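Side-chain contacts in nitrogenase iron-molybdenum cofactor biosynthesis protein NifB (Methanothermobacter thermautotrophicus, PDB 7JMA), which probably carries out radical SAM-dependent carbide insertion as two [4Fe-4S] clusters are coupled into the [8Fe-9S-C] precursor of the nitrogenase iron-molybdenum cofactor: residues 121-126 / 182-187; 91-94 / 98-101; 152-157 / 171-176; 101-106 / 127-132. All coordinates share one frame; numbering follows the deposited sequence.

Contact 1 of 4, residues 121-126 / 182-187; sequences LLLPDR and EKLAER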
loop_
_atom_site.group_PDB
_atom_site.type_symbol
_atom_site.label_atom_id
_atom_site.label_comp_id
_atom_site.label_asym_id
_atom_site.label_seq_id
_atom_site.Cartn_x
_atom_site.Cartn_y
_atom_site.Cartn_z
ATOM N N LEU A 121 5.574 -6.168 -0.292
ATOM C CA LEU A 121 6.694 -7.101 -0.270
ATOM C C LEU A 121 6.246 -8.521 0.067
ATOM O O LEU A 121 6.730 -9.489 -0.529
ATOM C CB LEU A 121 7.752 -6.638 0.742
ATOM C CG LEU A 121 8.987 -7.536 0.799
ATOM C CD1 LEU A 121 9.799 -7.547 -0.500
ATOM C CD2 LEU A 121 9.887 -7.056 1.966
ATOM N N LEU A 122 5.318 -8.666 1.012
ATOM C CA LEU A 122 4.866 -9.982 1.464
ATOM C C LEU A 122 3.611 -10.451 0.749
ATOM O O LEU A 122 3.031 -11.472 1.149
ATOM C CB LEU A 122 4.603 -9.964 2.971
ATOM C CG LEU A 122 5.897 -9.818 3.761
ATOM C CD1 LEU A 122 5.599 -9.510 5.221
ATOM C CD2 LEU A 122 6.700 -11.102 3.619
ATOM N N LEU A 123 3.163 -9.725 -0.273
ATOM C CA LEU A 123 1.919 -10.105 -0.947
ATOM C C LEU A 123 1.966 -11.480 -1.590
ATOM O O LEU A 123 0.974 -12.219 -1.464
ATOM C CB LEU A 123 1.535 -9.067 -2.004
ATOM C CG LEU A 123 0.693 -7.927 -1.449
ATOM C CD1 LEU A 123 0.395 -6.923 -2.557
ATOM C CD2 LEU A 123 -0.601 -8.475 -0.831
ATOM N N PRO A 124 3.019 -11.879 -2.303
ATOM C CA PRO A 124 3.004 -13.241 -2.854
ATOM C C PRO A 124 2.806 -14.302 -1.788
ATOM O O PRO A 124 2.074 -15.274 -2.007
ATOM C CB PRO A 124 4.368 -13.352 -3.541
ATOM C CG PRO A 124 4.689 -11.942 -3.924
ATOM C CD PRO A 124 4.224 -11.143 -2.732
ATOM N N ASP A 125 3.401 -14.115 -0.611
ATOM C CA ASP A 125 3.274 -15.106 0.445
ATOM C C ASP A 125 1.957 -15.012 1.207
ATOM O O ASP A 125 1.550 -16.000 1.822
ATOM C CB ASP A 125 4.446 -14.972 1.418
ATOM C CG ASP A 125 5.789 -14.968 0.709
ATOM O OD1 ASP A 125 6.112 -15.979 0.048
ATOM O OD2 ASP A 125 6.518 -13.957 0.812
ATOM N N ARG A 126 1.280 -13.862 1.188
ATOM C CA ARG A 126 0.080 -13.687 2.003
ATOM C C ARG A 126 -1.196 -13.497 1.200
ATOM O O ARG A 126 -2.276 -13.433 1.803
ATOM C CB ARG A 126 0.240 -12.491 2.950
ATOM C CG ARG A 126 1.382 -12.637 3.900
ATOM C CD ARG A 126 1.127 -13.768 4.890
ATOM N NE ARG A 126 1.904 -13.589 6.110
ATOM C CZ ARG A 126 1.547 -14.042 7.309
ATOM N NH1 ARG A 126 0.409 -14.710 7.466
ATOM N NH2 ARG A 126 2.331 -13.824 8.357
ATOM N N GLU A 182 -1.038 -8.964 -9.013
ATOM C CA GLU A 182 -1.793 -9.898 -9.848
ATOM C C GLU A 182 -2.411 -11.011 -9.011
ATOM O O GLU A 182 -3.512 -11.470 -9.313
ATOM C CB GLU A 182 -0.940 -10.475 -10.977
ATOM C CG GLU A 182 0.512 -10.642 -10.769
ATOM C CD GLU A 182 1.227 -10.987 -12.073
ATOM O OE1 GLU A 182 2.239 -10.330 -12.399
ATOM O OE2 GLU A 182 0.765 -11.910 -12.779
ATOM N N LYS A 183 -1.743 -11.436 -7.940
ATOM C CA LYS A 183 -2.321 -12.469 -7.083
ATOM C C LYS A 183 -3.563 -11.974 -6.359
ATOM O O LYS A 183 -4.519 -12.737 -6.176
ATOM C CB LYS A 183 -1.280 -12.948 -6.066
ATOM C CG LYS A 183 -0.240 -13.886 -6.691
ATOM C CD LYS A 183 0.712 -14.465 -5.641
ATOM C CE LYS A 183 0.092 -15.651 -4.927
ATOM N NZ LYS A 183 1.106 -16.703 -4.636
ATOM N N LEU A 184 -3.551 -10.723 -5.891
ATOM C CA LEU A 184 -4.758 -10.152 -5.300
ATOM C C LEU A 184 -5.860 -10.030 -6.341
ATOM O O LEU A 184 -7.004 -10.440 -6.108
ATOM C CB LEU A 184 -4.482 -8.766 -4.733
ATOM C CG LEU A 184 -3.552 -8.739 -3.519
ATOM C CD1 LEU A 184 -3.369 -7.284 -3.143
ATOM C CD2 LEU A 184 -4.136 -9.553 -2.376
ATOM N N ALA A 185 -5.536 -9.415 -7.477
ATOM C CA ALA A 185 -6.558 -9.129 -8.482
ATOM C C ALA A 185 -7.255 -10.395 -8.961
ATOM O O ALA A 185 -8.468 -10.375 -9.220
ATOM C CB ALA A 185 -5.933 -8.386 -9.666
ATOM N N GLU A 186 -6.508 -11.498 -9.131
ATOM C CA GLU A 186 -7.126 -12.715 -9.649
ATOM C C GLU A 186 -8.050 -13.362 -8.623
ATOM O O GLU A 186 -8.903 -14.178 -8.989
ATOM C CB GLU A 186 -6.056 -13.695 -10.122
ATOM C CG GLU A 186 -5.229 -14.322 -9.040
ATOM C CD GLU A 186 -3.991 -15.020 -9.595
ATOM O OE1 GLU A 186 -3.290 -15.704 -8.815
ATOM O OE2 GLU A 186 -3.719 -14.884 -10.812
ATOM N N ARG A 187 -7.917 -12.984 -7.355
ATOM C CA ARG A 187 -8.785 -13.447 -6.284
ATOM C C ARG A 187 -9.953 -12.509 -6.017
ATOM O O ARG A 187 -10.726 -12.754 -5.085
ATOM C CB ARG A 187 -7.961 -13.652 -5.001
ATOM C CG ARG A 187 -7.108 -14.899 -5.049
ATOM C CD ARG A 187 -5.873 -14.815 -4.166
ATOM N NE ARG A 187 -5.093 -16.050 -4.253
ATOM C CZ ARG A 187 -4.184 -16.303 -5.193
ATOM N NH1 ARG A 187 -3.919 -15.404 -6.134
ATOM N NH2 ARG A 187 -3.532 -17.463 -5.191
#

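Contact 2 of 4, residues 91-94 / 98-101; sequences DALA and TFEF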
loop_
_atom_site.group_PDB
_atom_site.type_symbol
_atom_site.label_atom_id
_atom_site.label_comp_id
_atom_site.label_asym_id
_atom_site.label_seq_id
_atom_site.Cartn_x
_atom_site.Cartn_y
_atom_site.Cartn_z
ATOM N N ASP A 91 4.103 -1.838 8.240
ATOM C CA ASP A 91 3.424 -2.514 7.134
ATOM C C ASP A 91 2.453 -3.550 7.670
ATOM O O ASP A 91 2.849 -4.452 8.402
ATOM C CB ASP A 91 4.391 -3.223 6.190
ATOM C CG ASP A 91 3.681 -3.671 4.911
ATOM O OD1 ASP A 91 3.466 -2.811 4.042
ATOM O OD2 ASP A 91 3.312 -4.854 4.803
ATOM N N ALA A 92 1.215 -3.505 7.178
ATOM C CA ALA A 92 0.202 -4.422 7.691
ATOM C C ALA A 92 0.628 -5.884 7.566
ATOM O O ALA A 92 0.371 -6.683 8.472
ATOM C CB ALA A 92 -1.114 -4.193 6.950
ATOM N N LEU A 93 1.263 -6.266 6.443
ATOM C CA LEU A 93 1.558 -7.686 6.226
ATOM C C LEU A 93 2.688 -8.215 7.096
ATOM O O LEU A 93 2.841 -9.438 7.230
ATOM C CB LEU A 93 1.912 -7.942 4.760
ATOM C CG LEU A 93 0.817 -7.707 3.722
ATOM C CD1 LEU A 93 1.344 -8.018 2.323
ATOM C CD2 LEU A 93 -0.427 -8.547 4.059
ATOM N N ALA A 94 3.486 -7.337 7.679
ATOM C CA ALA A 94 4.661 -7.729 8.448
ATOM C C ALA A 94 4.348 -7.993 9.914
ATOM O O ALA A 94 5.276 -8.098 10.735
ATOM C CB ALA A 94 5.723 -6.634 8.317
ATOM N N THR A 98 -2.193 -8.194 12.487
ATOM C CA THR A 98 -3.084 -7.874 11.374
ATOM C C THR A 98 -4.006 -9.035 11.039
ATOM O O THR A 98 -5.216 -8.857 10.878
ATOM C CB THR A 98 -2.255 -7.499 10.147
ATOM O OG1 THR A 98 -1.451 -6.356 10.470
ATOM C CG2 THR A 98 -3.160 -7.195 8.961
ATOM N N PHE A 99 -3.438 -10.233 10.898
ATOM C CA PHE A 99 -4.234 -11.384 10.506
ATOM C C PHE A 99 -5.106 -11.873 11.655
ATOM O O PHE A 99 -6.222 -12.346 11.418
ATOM C CB PHE A 99 -3.313 -12.492 9.990
ATOM C CG PHE A 99 -2.421 -12.047 8.858
ATOM C CD1 PHE A 99 -2.847 -12.151 7.543
ATOM C CD2 PHE A 99 -1.181 -11.489 9.115
ATOM C CE1 PHE A 99 -2.034 -11.728 6.504
ATOM C CE2 PHE A 99 -0.370 -11.066 8.087
ATOM C CZ PHE A 99 -0.796 -11.177 6.785
ATOM N N GLU A 100 -4.632 -11.753 12.903
ATOM C CA GLU A 100 -5.492 -12.089 14.036
ATOM C C GLU A 100 -6.705 -11.168 14.082
ATOM O O GLU A 100 -7.831 -11.617 14.341
ATOM C CB GLU A 100 -4.708 -12.006 15.349
ATOM N N PHE A 101 -6.493 -9.879 13.807
ATOM C CA PHE A 101 -7.589 -8.915 13.820
ATOM C C PHE A 101 -8.604 -9.215 12.726
ATOM O O PHE A 101 -9.814 -9.217 12.973
ATOM C CB PHE A 101 -7.036 -7.494 13.662
ATOM C CG PHE A 101 -8.099 -6.450 13.450
ATOM C CD1 PHE A 101 -8.851 -5.975 14.523
ATOM C CD2 PHE A 101 -8.359 -5.954 12.179
ATOM C CE1 PHE A 101 -9.840 -5.021 14.331
ATOM C CE2 PHE A 101 -9.344 -5.000 11.975
ATOM C CZ PHE A 101 -10.089 -4.531 13.055
#

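Contact 3 of 4, residues 152-157 / 171-176; sequences KIYSFV and EVLSRN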
loop_
_atom_site.group_PDB
_atom_site.type_symbol
_atom_site.label_atom_id
_atom_site.label_comp_id
_atom_site.label_asym_id
_atom_site.label_seq_id
_atom_site.Cartn_x
_atom_site.Cartn_y
_atom_site.Cartn_z
ATOM N N LYS A 152 16.992 4.532 -5.977
ATOM C CA LYS A 152 17.163 5.818 -5.312
ATOM C C LYS A 152 16.056 6.112 -4.308
ATOM O O LYS A 152 16.136 7.109 -3.583
ATOM C CB LYS A 152 17.238 6.936 -6.362
ATOM C CG LYS A 152 18.369 6.745 -7.371
ATOM C CD LYS A 152 18.414 7.868 -8.397
ATOM N N ILE A 153 15.038 5.258 -4.243
ATOM C CA ILE A 153 13.905 5.453 -3.357
ATOM C C ILE A 153 13.970 4.564 -2.117
ATOM O O ILE A 153 13.497 4.971 -1.050
ATOM C CB ILE A 153 12.598 5.202 -4.154
ATOM C CG1 ILE A 153 12.442 6.248 -5.264
ATOM C CG2 ILE A 153 11.373 5.192 -3.243
ATOM C CD1 ILE A 153 11.321 5.932 -6.272
ATOM N N TYR A 154 14.542 3.366 -2.215
ATOM C CA TYR A 154 14.564 2.423 -1.109
ATOM C C TYR A 154 16.002 2.176 -0.689
ATOM O O TYR A 154 16.869 1.936 -1.536
ATOM C CB TYR A 154 13.894 1.112 -1.491
ATOM C CG TYR A 154 12.464 1.316 -1.906
ATOM C CD1 TYR A 154 12.138 1.477 -3.238
ATOM C CD2 TYR A 154 11.438 1.384 -0.959
ATOM C CE1 TYR A 154 10.834 1.677 -3.644
ATOM C CE2 TYR A 154 10.109 1.582 -1.360
ATOM C CZ TYR A 154 9.822 1.735 -2.706
ATOM O OH TYR A 154 8.526 1.941 -3.135
ATOM N N SER A 155 16.247 2.225 0.613
ATOM C CA SER A 155 17.614 1.983 1.061
ATOM C C SER A 155 17.854 0.513 1.385
ATOM O O SER A 155 18.911 -0.026 1.041
ATOM C CB SER A 155 17.959 2.873 2.258
ATOM O OG SER A 155 17.063 2.659 3.322
ATOM N N PHE A 156 16.895 -0.162 2.016
ATOM C CA PHE A 156 17.034 -1.597 2.219
ATOM C C PHE A 156 15.660 -2.237 2.376
ATOM O O PHE A 156 14.642 -1.569 2.591
ATOM C CB PHE A 156 17.949 -1.920 3.422
ATOM C CG PHE A 156 17.396 -1.508 4.765
ATOM C CD1 PHE A 156 17.762 -0.298 5.330
ATOM C CD2 PHE A 156 16.533 -2.350 5.477
ATOM C CE1 PHE A 156 17.289 0.083 6.582
ATOM C CE2 PHE A 156 16.041 -1.965 6.717
ATOM C CZ PHE A 156 16.430 -0.744 7.268
ATOM N N VAL A 157 15.661 -3.560 2.279
ATOM C CA VAL A 157 14.468 -4.383 2.350
ATOM C C VAL A 157 14.815 -5.622 3.155
ATOM O O VAL A 157 15.917 -6.164 3.027
ATOM C CB VAL A 157 13.988 -4.725 0.923
ATOM C CG1 VAL A 157 13.208 -6.000 0.888
ATOM C CG2 VAL A 157 13.208 -3.534 0.344
ATOM N N GLU A 171 14.771 -4.395 -6.512
ATOM C CA GLU A 171 14.375 -5.448 -7.440
ATOM C C GLU A 171 13.542 -6.515 -6.737
ATOM O O GLU A 171 12.570 -7.031 -7.303
ATOM C CB GLU A 171 15.614 -6.050 -8.097
ATOM C CG GLU A 171 16.259 -5.094 -9.095
ATOM C CD GLU A 171 17.582 -5.594 -9.634
ATOM O OE1 GLU A 171 18.213 -6.460 -8.983
ATOM O OE2 GLU A 171 17.988 -5.117 -10.716
ATOM N N VAL A 172 13.898 -6.837 -5.493
ATOM C CA VAL A 172 13.123 -7.785 -4.700
ATOM C C VAL A 172 11.751 -7.205 -4.363
ATOM O O VAL A 172 10.717 -7.866 -4.551
ATOM C CB VAL A 172 13.903 -8.162 -3.423
ATOM C CG1 VAL A 172 13.019 -8.979 -2.470
ATOM C CG2 VAL A 172 15.176 -8.919 -3.771
ATOM N N LEU A 173 11.716 -5.958 -3.873
ATOM C CA LEU A 173 10.439 -5.317 -3.559
ATOM C C LEU A 173 9.565 -5.234 -4.804
ATOM O O LEU A 173 8.375 -5.578 -4.771
ATOM C CB LEU A 173 10.666 -3.926 -2.984
ATOM C CG LEU A 173 9.402 -3.099 -2.762
ATOM C CD1 LEU A 173 8.410 -3.792 -1.798
ATOM C CD2 LEU A 173 9.742 -1.709 -2.276
ATOM N N SER A 174 10.149 -4.798 -5.923
ATOM C CA SER A 174 9.347 -4.573 -7.120
ATOM C C SER A 174 8.768 -5.876 -7.643
ATOM O O SER A 174 7.579 -5.939 -7.994
ATOM C CB SER A 174 10.187 -3.896 -8.206
ATOM O OG SER A 174 9.415 -3.794 -9.419
ATOM N N ARG A 175 9.596 -6.924 -7.733
ATOM C CA ARG A 175 9.079 -8.206 -8.210
ATOM C C ARG A 175 7.937 -8.700 -7.330
ATOM O O ARG A 175 6.886 -9.135 -7.833
ATOM C CB ARG A 175 10.185 -9.253 -8.259
ATOM C CG ARG A 175 9.798 -10.427 -9.137
ATOM C CD ARG A 175 10.459 -11.726 -8.739
ATOM N NE ARG A 175 10.362 -11.960 -7.301
ATOM C CZ ARG A 175 11.226 -12.696 -6.609
ATOM N NH1 ARG A 175 12.248 -13.274 -7.231
ATOM N NH2 ARG A 175 11.069 -12.855 -5.299
ATOM N N ASN A 176 8.118 -8.614 -6.007
ATOM C CA ASN A 176 7.106 -9.119 -5.090
ATOM C C ASN A 176 5.828 -8.290 -5.146
ATOM O O ASN A 176 4.717 -8.848 -5.159
ATOM C CB ASN A 176 7.673 -9.144 -3.665
ATOM C CG ASN A 176 8.575 -10.347 -3.419
ATOM O OD1 ASN A 176 8.986 -11.028 -4.354
ATOM N ND2 ASN A 176 8.884 -10.615 -2.151
#

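Contact 4 of 4, residues 101-106 / 127-132; sequences FFKKAS and ADELAE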
loop_
_atom_site.group_PDB
_atom_site.type_symbol
_atom_site.label_atom_id
_atom_site.label_comp_id
_atom_site.label_asym_id
_atom_site.label_seq_id
_atom_site.Cartn_x
_atom_site.Cartn_y
_atom_site.Cartn_z
ATOM N N PHE A 101 -6.493 -9.879 13.807
ATOM C CA PHE A 101 -7.589 -8.915 13.820
ATOM C C PHE A 101 -8.604 -9.215 12.726
ATOM O O PHE A 101 -9.814 -9.217 12.973
ATOM C CB PHE A 101 -7.036 -7.494 13.662
ATOM C CG PHE A 101 -8.099 -6.450 13.450
ATOM C CD1 PHE A 101 -8.851 -5.975 14.523
ATOM C CD2 PHE A 101 -8.359 -5.954 12.179
ATOM C CE1 PHE A 101 -9.840 -5.021 14.331
ATOM C CE2 PHE A 101 -9.344 -5.000 11.975
ATOM C CZ PHE A 101 -10.089 -4.531 13.055
ATOM N N PHE A 102 -8.140 -9.445 11.491
ATOM C CA PHE A 102 -9.119 -9.706 10.438
ATOM C C PHE A 102 -9.817 -11.048 10.630
ATOM O O PHE A 102 -10.963 -11.209 10.197
ATOM C CB PHE A 102 -8.461 -9.612 9.060
ATOM C CG PHE A 102 -8.265 -8.196 8.599
ATOM C CD1 PHE A 102 -9.348 -7.337 8.480
ATOM C CD2 PHE A 102 -6.999 -7.711 8.329
ATOM C CE1 PHE A 102 -9.175 -6.024 8.080
ATOM C CE2 PHE A 102 -6.814 -6.399 7.920
ATOM C CZ PHE A 102 -7.896 -5.551 7.804
ATOM N N LYS A 103 -9.164 -12.011 11.285
ATOM C CA LYS A 103 -9.855 -13.255 11.622
ATOM C C LYS A 103 -11.052 -12.975 12.520
ATOM O O LYS A 103 -12.163 -13.455 12.268
ATOM C CB LYS A 103 -8.892 -14.233 12.301
ATOM C CG LYS A 103 -7.986 -15.003 11.356
ATOM C CD LYS A 103 -6.985 -15.868 12.111
ATOM C CE LYS A 103 -6.269 -16.836 11.180
ATOM N NZ LYS A 103 -4.789 -16.709 11.296
ATOM N N LYS A 104 -10.848 -12.169 13.566
ATOM C CA LYS A 104 -11.930 -11.861 14.497
ATOM C C LYS A 104 -12.980 -10.963 13.853
ATOM O O LYS A 104 -14.181 -11.114 14.115
ATOM C CB LYS A 104 -11.361 -11.191 15.748
ATOM C CG LYS A 104 -10.279 -11.991 16.448
ATOM C CD LYS A 104 -9.614 -11.163 17.540
ATOM C CE LYS A 104 -8.330 -11.814 18.031
ATOM N NZ LYS A 104 -8.602 -13.126 18.687
ATOM N N ALA A 105 -12.543 -10.005 13.027
ATOM C CA ALA A 105 -13.486 -9.098 12.380
ATOM C C ALA A 105 -14.395 -9.845 11.416
ATOM O O ALA A 105 -15.546 -9.439 11.205
ATOM C CB ALA A 105 -12.733 -7.989 11.648
ATOM N N SER A 106 -13.890 -10.930 10.828
ATOM C CA SER A 106 -14.700 -11.788 9.968
ATOM C C SER A 106 -15.945 -12.275 10.692
ATOM O O SER A 106 -17.047 -12.287 10.131
ATOM C CB SER A 106 -13.862 -12.981 9.508
ATOM O OG SER A 106 -13.155 -12.673 8.323
ATOM N N ALA A 127 -1.113 -13.419 -0.129
ATOM C CA ALA A 127 -2.295 -13.084 -0.919
ATOM C C ALA A 127 -3.425 -14.082 -0.693
ATOM O O ALA A 127 -4.582 -13.685 -0.516
ATOM C CB ALA A 127 -1.933 -12.995 -2.399
ATOM N N ASP A 128 -3.109 -15.379 -0.659
ATOM C CA ASP A 128 -4.143 -16.382 -0.416
ATOM C C ASP A 128 -4.834 -16.152 0.920
ATOM O O ASP A 128 -6.064 -16.231 1.020
ATOM C CB ASP A 128 -3.533 -17.780 -0.450
ATOM C CG ASP A 128 -3.254 -18.256 -1.850
ATOM O OD1 ASP A 128 -2.146 -18.787 -2.088
ATOM O OD2 ASP A 128 -4.146 -18.107 -2.709
ATOM N N GLU A 129 -4.052 -15.872 1.962
ATOM C CA GLU A 129 -4.624 -15.691 3.288
ATOM C C GLU A 129 -5.531 -14.466 3.335
ATOM O O GLU A 129 -6.599 -14.498 3.961
ATOM C CB GLU A 129 -3.492 -15.564 4.306
ATOM C CG GLU A 129 -3.947 -15.499 5.732
ATOM C CD GLU A 129 -2.781 -15.589 6.699
ATOM O OE1 GLU A 129 -3.029 -15.691 7.917
ATOM O OE2 GLU A 129 -1.620 -15.560 6.232
ATOM N N LEU A 130 -5.103 -13.373 2.700
ATOM C CA LEU A 130 -5.910 -12.157 2.649
ATOM C C LEU A 130 -7.286 -12.442 2.084
ATOM O O LEU A 130 -8.300 -12.006 2.639
ATOM C CB LEU A 130 -5.210 -11.101 1.794
ATOM C CG LEU A 130 -3.939 -10.560 2.426
ATOM C CD1 LEU A 130 -3.439 -9.401 1.594
ATOM C CD2 LEU A 130 -4.261 -10.150 3.845
ATOM N N ALA A 131 -7.329 -13.171 0.965
ATOM C CA ALA A 131 -8.600 -13.536 0.352
ATOM C C ALA A 131 -9.461 -14.351 1.304
ATOM O O ALA A 131 -10.663 -14.097 1.436
ATOM C CB ALA A 131 -8.344 -14.318 -0.935
ATOM N N GLU A 132 -8.861 -15.333 1.980
ATOM C CA GLU A 132 -9.622 -16.182 2.890
ATOM C C GLU A 132 -10.185 -15.400 4.071
ATOM O O GLU A 132 -11.198 -15.805 4.650
ATOM C CB GLU A 132 -8.745 -17.334 3.385
ATOM C CG GLU A 132 -8.160 -18.201 2.280
ATOM C CD GLU A 132 -7.471 -19.449 2.810
ATOM O OE1 GLU A 132 -7.727 -19.821 3.975
ATOM O OE2 GLU A 132 -6.668 -20.053 2.065
#

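Contact 1 of 4, residues 121-126 / 182-187
The carbonyl group of Pro124 is met by Lys183 close to its plane: NZ lies 3.1 Å from Pro124 O, tilted only 17° from that plane, at a C=O...N angle of 133°. The other flat group, the Arg187 guanidinium, has Lys183 O at its edge and in plane, with NH1 2.7 Å from Lys183 O. The same NH1 meets Glu186 OE1 on its anti lone pair, tilted from the guanidinium plane, in a salt bridge, and NH2 pairs with Asp128, so the group is fixed from several directions.

Lys183 reaches across because its chain bends at chi3 (82°) and again at chi4; on the way its CD lies 3.8 Å from Pro124 CA. The bond is given to a helical carbonyl that lacks its usual mate: Asp128 N is 5.4 Å from Pro124 O, at a kink in helix 123-132. The ammonium thus supplies a donor there.

Beside this polar link, Leu184 sends CD1 between the two branches of Leu123, 3.8 Å from both CD1 and CD2 of Leu123, and the side chains cross at about a right angle. Ala127 and Leu130 extend the apolar surface under Leu184.

This is packing between neighbouring helices, 123-132 and 166-186, that flank strand 137-141 in sequence, as successive beta-alpha units do in the partial TIM barrel of radical SAM enzymes.

Contact 2 of 4, residues 91-94 / 98-101
Phe99, Ala92 and Thr98 bury the most surface here, in nearly equal shares, and Thr98 makes the polar link. Its OG1 donates to Ala92 O over 2.7 Å, in the carbonyl plane and on a lone pair, with a C=O...O angle of 127°. Chi1 of -60° sets OG1 anti to the carbonyl carbon and leaves CG2 anti to the backbone N, where the methyl comes within 4.2 Å of Ala92 CB. The hydroxyl and the methyl therefore grip the same residue by different means. A valine in this place would have no hydroxyl to offer and would probably leave the buried Ala92 O short of a hydrogen bond.

Residues 91-94 belong to the loop between strand 83-86 and helix 96-108, the position at which radical SAM barrels commonly carry their GGE motif; the contact folds this loop back on the first turn of the helix that follows. The loop is itself shaped by an Asx turn, in which Leu93 N donates to Asp91 OD2 at 3.0 Å from above the carboxylate plane. Thr118 and Asn119 N also bond the Asp91 carboxylate.

Phe99 turns its ring edge to the loop: CE2 lies 3.7 Å from Leu93 O, close to the ring plane, and CZ is 3.8 Å from Leu93 CD2. Arg126 makes a cation-pi contact with this ring.

Contact 3 of 4, residues 152-157 / 171-176
A CH-pi contact between Leu173 and Tyr154 is the tightest element. Leu173 CD2 stands over one face of the Tyr154 ring, 3.5 Å from its centroid and 17° off the normal, displaced toward the rim, with Leu173 CD2 3.4 Å from Tyr154 CE2. The opposite face carries Ile153 CG2, 3.6 Å above the plane, so the ring is sandwiched between two methyl groups. With Leu173 CG anti to its backbone N (chi1 174°), the side chain leaves the helix to meet the ring at about a right angle.

Looser apolar packing continues along the strand. Val157 CG2 is 4.2 Å from Leu173 CB, and Val157 CG1 is 4.5 Å from Val172 CG1.

Hydrogen bonds do not join the two segments, but one fixes the ring from outside them: Tyr154 OH is bonded to Asn143 ND2, which anchors the far end of the ring. An alanine at Tyr154 has neither ring nor hydroxyl, and would probably open a gap beside Leu173 CD2 and leave Asn143 ND2 short of a hydrogen bond.

The contact seats strand 154-159, middle strand of a small antiparallel sheet, on helix 166-186. The neighbouring strand 40-42 carries Cys42, whose side chain is about 4 Å from that of Tyr154 at the nearest atoms; with Cys38 and Cys45 it forms the CX3CX2C motif of radical SAM enzymes, ligating a [4Fe-4S] cluster that is absent from this apo model.

Contact 4 of 4, residues 101-106 / 127-132
Lys103 and Glu129 form a sparse surface contact between helices 96-108 and 123-132, two consecutive helices of the radical SAM beta-alpha fold joined through strand 113-118. The evidence for its looseness is geometric: only 59 Å² is buried in all, and the closest CA atoms, those of Lys103 and Glu132, stand 9.2 Å apart.

What crosses the gap is a long ion pair, with Lys103 NZ 3.9 Å from Glu129 OE1 and no hydrogen bond. The two side chains meet at about a right angle. Glu129 keeps CG anti to its backbone N (chi1 -175°) and is extended beyond it, which carries the carboxylate away from its own helix toward Lys103, whose chain bends only near its end, at chi4. The stronger partner of this carboxylate is Arg126, which forms a salt bridge to OE2, so Lys103 probably adds a modest electrostatic attraction.

Deeper in, the helices face the sheet more than each other: Phe102 and Leu130 both pack on Met116, yet their side chains are not in direct contact. Within helix 96-108, Phe101 CD2 sits over the centre of the Phe102 ring, 4.0 Å above its plane.

In the fold
From the N terminus, contact 2 comes first and closes a very short loop, tying the connection after strand 83-86 to the start of helix 96-108. Contact 4 begins at Phe101, where contact 2 ends, and spans strand 113-118 to reach helix 123-132. Before it closes, contact 1 has opened at the start of that same helix, so contacts 1 and 4 cross. Contact 1 then closes on the end of helix 166-186, and the span it encloses holds contact 3, which fastens the small antiparallel sheet to the earlier part of that helix. Contacts 1, 2 and 4 touch through Leu93, Phe99, Leu123 and Leu130; contact 3 joins contact 1 through Leu121.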